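Local coordinates for protein benzoate transport porin BenP (Acinetobacter baumannii AB307-0294, PDB 5DL8) that forms a beta-barrel outer membrane porin of the OprD family that probably admits small substrates such as benzoate, at residues A[79-84]-A[132-137]; A[307-312]-A[341-346]. All coordinates share one frame; numbering follows the deposited sequence.

Both contacts belong to one antiparallel OprD-family barrel, and in each an inward-folding loop, or the place where it leaves the wall, meets inward-facing side chains of a wall strand. Contact 1 comes first along the chain: 79-84 lies on strand 72-87, whereas the segment 132-137 takes in the short strand 132-133 and the start of the loop after it. Contact 2 follows in series, pairing the loop between strands 278-288 and 319-328 with strand 336-349. The contact centres are 28 Å apart, on opposite sides of the chain's centre, while their nearest atoms are about 10 Å apart. By strand order the loops probably correspond to L3 and L7, which fold inward and narrow the channel in relatives.

Contact 1: residues A[79-84]-A[132-137]; sequences DASVQY and ELWLDL
Ser81 and Glu132 are joined by a short hydrogen bond, Ser81 OG giving its proton to Glu132 OE1 at 2.6 Å. The serine arrives on the syn lone pair of that oxygen, the side facing its carboxylate partner, so OE2 also lies 3.3 Å from OG. Glu132 reaches the strand because its chain is fully extended, with CG anti to the backbone N (chi1 178°) and the next torsion also near 180°. The other oxygen, OE2, has a separate partner in Ser151 OG, so two serine hydroxyls hold the carboxylate in place; hydroxyl bonds of this kind would probably offset part of the cost of burying a charged group.

Beside this bond lies Trp134, whose six-membered ring turns its edge, not a face, to the strand. Its CZ2 stands 3.7 Å from Ser81 OG and 3.9 Å from Ser81 CB, with the oxygen near the ring plane. Gln83, from the same strand as Ser81, points head-on against the indole, NE2 coming to 3.8 Å from Trp134 CH2, and the amide is inclined 58° to the ring. With NE2 near the ring plane, not over a face, this is edge packing and no N-H...pi bond; OE1 of the amide accepts from Leu149 N.

Further out, the two segments are not sheet neighbours. Strand 72-87 is bonded through its backbone to strands 47-65 and 107-123, and Ser81 and Gln83 alternate with Val82, whose side chain points away. Glu132 sits where strand 132-133 pairs with strand 151-153, while Trp134 begins the loop that probably corresponds to L3 of OprD-type barrels, close to strand 72-87.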
loop_
_atom_site.group_PDB
_atom_site.type_symbol
_atom_site.label_atom_id
_atom_site.label_comp_id
_atom_site.label_asym_id
_atom_site.label_seq_id
_atom_site.Cartn_x
_atom_site.Cartn_y
_atom_site.Cartn_z
ATOM N N ASP A 79 13.805 16.250 4.809
ATOM C CA ASP A 79 13.932 14.834 4.744
ATOM C C ASP A 79 14.661 14.482 3.441
ATOM O O ASP A 79 14.732 15.278 2.511
ATOM C CB ASP A 79 12.593 14.136 4.663
ATOM C CG ASP A 79 11.648 14.380 5.870
ATOM O OD1 ASP A 79 12.007 14.627 6.999
ATOM O OD2 ASP A 79 10.488 14.160 5.647
ATOM N N ALA A 80 15.129 13.248 3.369
ATOM C CA ALA A 80 15.748 12.730 2.132
ATOM C C ALA A 80 15.872 11.202 2.150
ATOM O O ALA A 80 15.858 10.575 3.209
ATOM C CB ALA A 80 17.092 13.383 1.932
ATOM N N SER A 81 15.981 10.613 0.961
ATOM C CA SER A 81 16.013 9.152 0.836
ATOM C C SER A 81 16.899 8.729 -0.334
ATOM O O SER A 81 17.057 9.489 -1.295
ATOM C CB SER A 81 14.566 8.597 0.642
ATOM O OG SER A 81 14.011 8.934 -0.625
ATOM N N VAL A 82 17.402 7.482 -0.272
ATOM C CA VAL A 82 18.079 6.850 -1.365
ATOM C C VAL A 82 17.854 5.360 -1.215
ATOM O O VAL A 82 17.829 4.815 -0.082
ATOM C CB VAL A 82 19.584 7.248 -1.372
ATOM C CG1 VAL A 82 20.280 6.779 -0.073
ATOM C CG2 VAL A 82 20.310 6.666 -2.600
ATOM N N GLN A 83 17.532 4.704 -2.330
ATOM C CA GLN A 83 17.288 3.247 -2.349
ATOM C C GLN A 83 17.886 2.683 -3.613
ATOM O O GLN A 83 17.742 3.252 -4.694
ATOM C CB GLN A 83 15.787 2.928 -2.346
ATOM C CG GLN A 83 14.848 3.643 -1.342
ATOM C CD GLN A 83 13.380 3.334 -1.635
ATOM O OE1 GLN A 83 12.874 2.192 -1.505
ATOM N NE2 GLN A 83 12.692 4.361 -2.157
ATOM N N TYR A 84 18.584 1.566 -3.477
ATOM C CA TYR A 84 19.355 0.981 -4.563
ATOM C C TYR A 84 19.253 -0.503 -4.506
ATOM O O TYR A 84 19.520 -1.076 -3.443
ATOM C CB TYR A 84 20.798 1.363 -4.424
ATOM C CG TYR A 84 21.646 0.775 -5.491
ATOM C CD1 TYR A 84 21.445 1.149 -6.853
ATOM C CD2 TYR A 84 22.678 -0.147 -5.190
ATOM C CE1 TYR A 84 22.241 0.636 -7.865
ATOM C CE2 TYR A 84 23.491 -0.649 -6.213
ATOM C CZ TYR A 84 23.270 -0.234 -7.537
ATOM O OH TYR A 84 23.956 -0.812 -8.558
ATOM N N GLU A 132 9.312 15.133 -1.894
ATOM C CA GLU A 132 8.976 13.705 -1.818
ATOM C C GLU A 132 8.012 13.529 -0.622
ATOM O O GLU A 132 8.293 13.942 0.476
ATOM C CB GLU A 132 10.276 12.834 -1.706
ATOM C CG GLU A 132 10.032 11.356 -1.567
ATOM C CD GLU A 132 11.271 10.488 -1.572
ATOM O OE1 GLU A 132 12.211 10.743 -0.765
ATOM O OE2 GLU A 132 11.269 9.511 -2.362
ATOM N N LEU A 133 6.942 12.796 -0.861
ATOM C CA LEU A 133 5.995 12.489 0.140
ATOM C C LEU A 133 5.818 10.946 0.243
ATOM O O LEU A 133 5.632 10.250 -0.760
ATOM C CB LEU A 133 4.643 13.088 -0.322
ATOM C CG LEU A 133 4.579 14.547 -0.777
ATOM C CD1 LEU A 133 3.168 14.965 -1.199
ATOM C CD2 LEU A 133 5.144 15.455 0.349
ATOM N N TRP A 134 5.858 10.473 1.482
ATOM C CA TRP A 134 5.505 9.162 1.843
ATOM C C TRP A 134 4.021 9.205 2.316
ATOM O O TRP A 134 3.755 9.396 3.444
ATOM C CB TRP A 134 6.413 8.618 3.024
ATOM C CG TRP A 134 7.801 8.701 2.605
ATOM C CD1 TRP A 134 8.614 9.749 2.799
ATOM C CD2 TRP A 134 8.496 7.769 1.698
ATOM N NE1 TRP A 134 9.844 9.491 2.106
ATOM C CE2 TRP A 134 9.773 8.300 1.443
ATOM C CE3 TRP A 134 8.181 6.507 1.181
ATOM C CZ2 TRP A 134 10.780 7.618 0.667
ATOM C CZ3 TRP A 134 9.172 5.830 0.318
ATOM C CH2 TRP A 134 10.443 6.433 0.062
ATOM N N LEU A 135 3.101 8.883 1.462
ATOM C CA LEU A 135 1.662 8.978 1.752
ATOM C C LEU A 135 1.187 7.625 2.275
ATOM O O LEU A 135 1.627 6.546 1.776
ATOM C CB LEU A 135 0.927 9.316 0.450
ATOM C CG LEU A 135 1.344 10.696 -0.046
ATOM C CD1 LEU A 135 0.800 11.008 -1.389
ATOM C CD2 LEU A 135 1.074 11.837 0.983
ATOM N N ASP A 136 0.235 7.712 3.181
ATOM C CA ASP A 136 -0.430 6.584 3.734
ATOM C C ASP A 136 -1.959 6.875 3.680
ATOM O O ASP A 136 -2.565 7.111 4.704
ATOM C CB ASP A 136 -0.007 6.335 5.214
ATOM C CG ASP A 136 -0.648 5.062 5.796
ATOM O OD1 ASP A 136 -1.269 4.235 5.057
ATOM O OD2 ASP A 136 -0.533 4.873 7.016
ATOM N N LEU A 137 -2.512 6.859 2.465
ATOM C CA LEU A 137 -3.863 7.261 2.141
ATOM C C LEU A 137 -4.483 6.348 1.135
ATOM O O LEU A 137 -3.802 5.594 0.380
ATOM C CB LEU A 137 -3.833 8.653 1.510
ATOM C CG LEU A 137 -3.414 9.746 2.549
ATOM C CD1 LEU A 137 -2.965 10.960 1.801
ATOM C CD2 LEU A 137 -4.461 10.131 3.595
#

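Contact 2: residues A[307-312]-A[341-346]; sequences NWNATG and KYVYGH
A water molecule is gripped by three groups between Asn307, Trp308 and Lys341. It accepts from Lys341 NZ at 2.6 Å and donates to Asn307 OD1 at 3.0 Å and to the carbonyl Trp308 O at 3.1 Å, which uses both of its protons. The bridge replaces a direct bond, because Asn307 OD1 and Lys341 NZ are 3.7 Å apart, too far for one. The lysine spans the distance with a straight chain, all torsions beyond chi1 lying near 180°, and its CD lies across from Asn307 OD1, the two side chains meeting at a slant.

The other half of the Asn307 amide rests on an apolar group: ND2 lies 3.5 Å from Val343 CG2 while donating to His322 ND1, so both ends of the amide are held and its rotation is fixed. Asn309 ND2 approaches the same methyl at 3.9 Å. With chi1 of Val343 at -170°, CG2 lies beside the backbone N and anti to the carbonyl carbon, which turns that methyl to the two amides.

In the fold, 307-312 belongs to the long loop between strands 278-288 and 319-328, probably equivalent to L7, an inward-folding loop of OprD-family barrels. Lys341 and Val343 belong to strand 336-349 and point toward it, whereas Tyr342 between them points away, the alternation of a barrel wall.

Within the loop, a weak hydrogen bond from Gly312 N to Asn309 OD1 (2.9 Å, 124° at the hydrogen) spans residues 309-312. Glu360 on the adjacent strand 355-368 holds this part of the loop, its OE2 accepting from Ala310 N and its OE1 bonded to Thr311 OG1.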
loop_
_atom_site.group_PDB
_atom_site.type_symbol
_atom_site.label_atom_id
_atom_site.label_comp_id
_atom_site.label_asym_id
_atom_site.label_seq_id
_atom_site.Cartn_x
_atom_site.Cartn_y
_atom_site.Cartn_z
ATOM N N ASN A 307 -9.234 -6.087 2.646
ATOM C CA ASN A 307 -8.183 -7.109 2.458
ATOM C C ASN A 307 -7.384 -6.987 1.129
ATOM O O ASN A 307 -7.484 -7.889 0.253
ATOM C CB ASN A 307 -8.867 -8.483 2.548
ATOM C CG ASN A 307 -7.879 -9.641 2.464
ATOM O OD1 ASN A 307 -6.705 -9.528 2.834
ATOM N ND2 ASN A 307 -8.378 -10.762 1.996
ATOM N N TRP A 308 -6.574 -5.919 0.993
ATOM C CA TRP A 308 -5.747 -5.747 -0.261
ATOM C C TRP A 308 -4.764 -6.988 -0.397
ATOM O O TRP A 308 -4.207 -7.435 0.552
ATOM C CB TRP A 308 -5.014 -4.395 -0.356
ATOM C CG TRP A 308 -4.214 -4.354 -1.519
ATOM C CD1 TRP A 308 -2.822 -4.629 -1.596
ATOM C CD2 TRP A 308 -4.645 -4.121 -2.841
ATOM N NE1 TRP A 308 -2.396 -4.558 -2.905
ATOM C CE2 TRP A 308 -3.473 -4.267 -3.708
ATOM C CE3 TRP A 308 -5.866 -3.739 -3.407
ATOM C CZ2 TRP A 308 -3.521 -4.037 -5.100
ATOM C CZ3 TRP A 308 -5.919 -3.499 -4.831
ATOM C CH2 TRP A 308 -4.747 -3.696 -5.655
ATOM N N ASN A 309 -4.735 -7.642 -1.539
ATOM C CA ASN A 309 -3.986 -8.889 -1.669
ATOM C C ASN A 309 -3.506 -8.939 -3.130
ATOM O O ASN A 309 -3.431 -7.891 -3.799
ATOM C CB ASN A 309 -4.830 -10.085 -1.220
ATOM C CG ASN A 309 -6.172 -10.279 -2.058
ATOM O OD1 ASN A 309 -6.523 -9.533 -3.027
ATOM N ND2 ASN A 309 -6.928 -11.261 -1.650
ATOM N N ALA A 310 -3.212 -10.114 -3.663
ATOM C CA ALA A 310 -2.515 -10.196 -4.950
ATOM C C ALA A 310 -3.323 -9.837 -6.161
ATOM O O ALA A 310 -2.782 -9.363 -7.107
ATOM C CB ALA A 310 -2.007 -11.631 -5.136
ATOM N N THR A 311 -4.642 -10.161 -6.136
ATOM C CA THR A 311 -5.516 -10.121 -7.274
ATOM C C THR A 311 -6.735 -9.133 -7.025
ATOM O O THR A 311 -7.161 -8.424 -7.925
ATOM C CB THR A 311 -5.927 -11.568 -7.722
ATOM O OG1 THR A 311 -6.650 -12.282 -6.738
ATOM C CG2 THR A 311 -4.720 -12.382 -8.183
ATOM N N GLY A 312 -7.226 -9.028 -5.786
ATOM C CA GLY A 312 -7.945 -7.813 -5.346
ATOM C C GLY A 312 -9.507 -7.851 -5.180
ATOM O O GLY A 312 -10.104 -7.080 -4.418
ATOM N N LYS A 341 -4.922 -16.572 4.951
ATOM C CA LYS A 341 -6.148 -15.861 4.439
ATOM C C LYS A 341 -6.648 -16.627 3.201
ATOM O O LYS A 341 -5.808 -17.151 2.497
ATOM C CB LYS A 341 -5.790 -14.500 3.958
ATOM C CG LYS A 341 -5.011 -13.746 4.966
ATOM C CD LYS A 341 -4.732 -12.322 4.448
ATOM C CE LYS A 341 -3.967 -11.474 5.460
ATOM N NZ LYS A 341 -3.537 -10.260 4.690
ATOM N N TYR A 342 -7.959 -16.746 3.020
ATOM C CA TYR A 342 -8.619 -17.408 1.900
ATOM C C TYR A 342 -9.794 -16.490 1.415
ATOM O O TYR A 342 -10.531 -16.056 2.247
ATOM C CB TYR A 342 -9.232 -18.749 2.318
ATOM C CG TYR A 342 -9.729 -19.654 1.158
ATOM C CD1 TYR A 342 -8.802 -20.524 0.535
ATOM C CD2 TYR A 342 -11.103 -19.712 0.707
ATOM C CE1 TYR A 342 -9.167 -21.385 -0.498
ATOM C CE2 TYR A 342 -11.495 -20.628 -0.336
ATOM C CZ TYR A 342 -10.498 -21.450 -0.931
ATOM O OH TYR A 342 -10.651 -22.415 -1.958
ATOM N N VAL A 343 -9.908 -16.208 0.128
ATOM C CA VAL A 343 -10.962 -15.438 -0.481
ATOM C C VAL A 343 -11.555 -16.197 -1.646
ATOM O O VAL A 343 -10.834 -16.746 -2.470
ATOM C CB VAL A 343 -10.420 -14.093 -0.985
ATOM C CG1 VAL A 343 -11.481 -13.096 -1.445
ATOM C CG2 VAL A 343 -9.692 -13.413 0.107
ATOM N N TYR A 344 -12.893 -16.202 -1.733
ATOM C CA TYR A 344 -13.628 -16.656 -2.877
ATOM C C TYR A 344 -14.430 -15.466 -3.418
ATOM O O TYR A 344 -15.003 -14.714 -2.647
ATOM C CB TYR A 344 -14.546 -17.796 -2.463
ATOM C CG TYR A 344 -15.549 -18.266 -3.502
ATOM C CD1 TYR A 344 -15.189 -19.214 -4.421
ATOM C CD2 TYR A 344 -16.868 -17.808 -3.520
ATOM C CE1 TYR A 344 -16.086 -19.688 -5.377
ATOM C CE2 TYR A 344 -17.797 -18.311 -4.464
ATOM C CZ TYR A 344 -17.360 -19.224 -5.411
ATOM O OH TYR A 344 -18.170 -19.776 -6.365
ATOM N N GLY A 345 -14.422 -15.305 -4.744
ATOM C CA GLY A 345 -15.121 -14.257 -5.450
ATOM C C GLY A 345 -15.940 -14.887 -6.609
ATOM O O GLY A 345 -15.500 -15.890 -7.256
ATOM N N HIS A 346 -17.148 -14.352 -6.841
ATOM C CA HIS A 346 -18.064 -14.840 -7.908
ATOM C C HIS A 346 -18.953 -13.724 -8.376
ATOM O O HIS A 346 -18.764 -12.564 -7.904
ATOM C CB HIS A 346 -18.897 -16.051 -7.407
ATOM C CG HIS A 346 -19.938 -15.686 -6.396
ATOM N ND1 HIS A 346 -21.216 -16.168 -6.438
ATOM C CD2 HIS A 346 -19.891 -14.871 -5.326
ATOM C CE1 HIS A 346 -21.899 -15.689 -5.425
ATOM N NE2 HIS A 346 -21.122 -14.882 -4.750
HETATM O O HOH W 1 -3.853 -10.128 2.115
#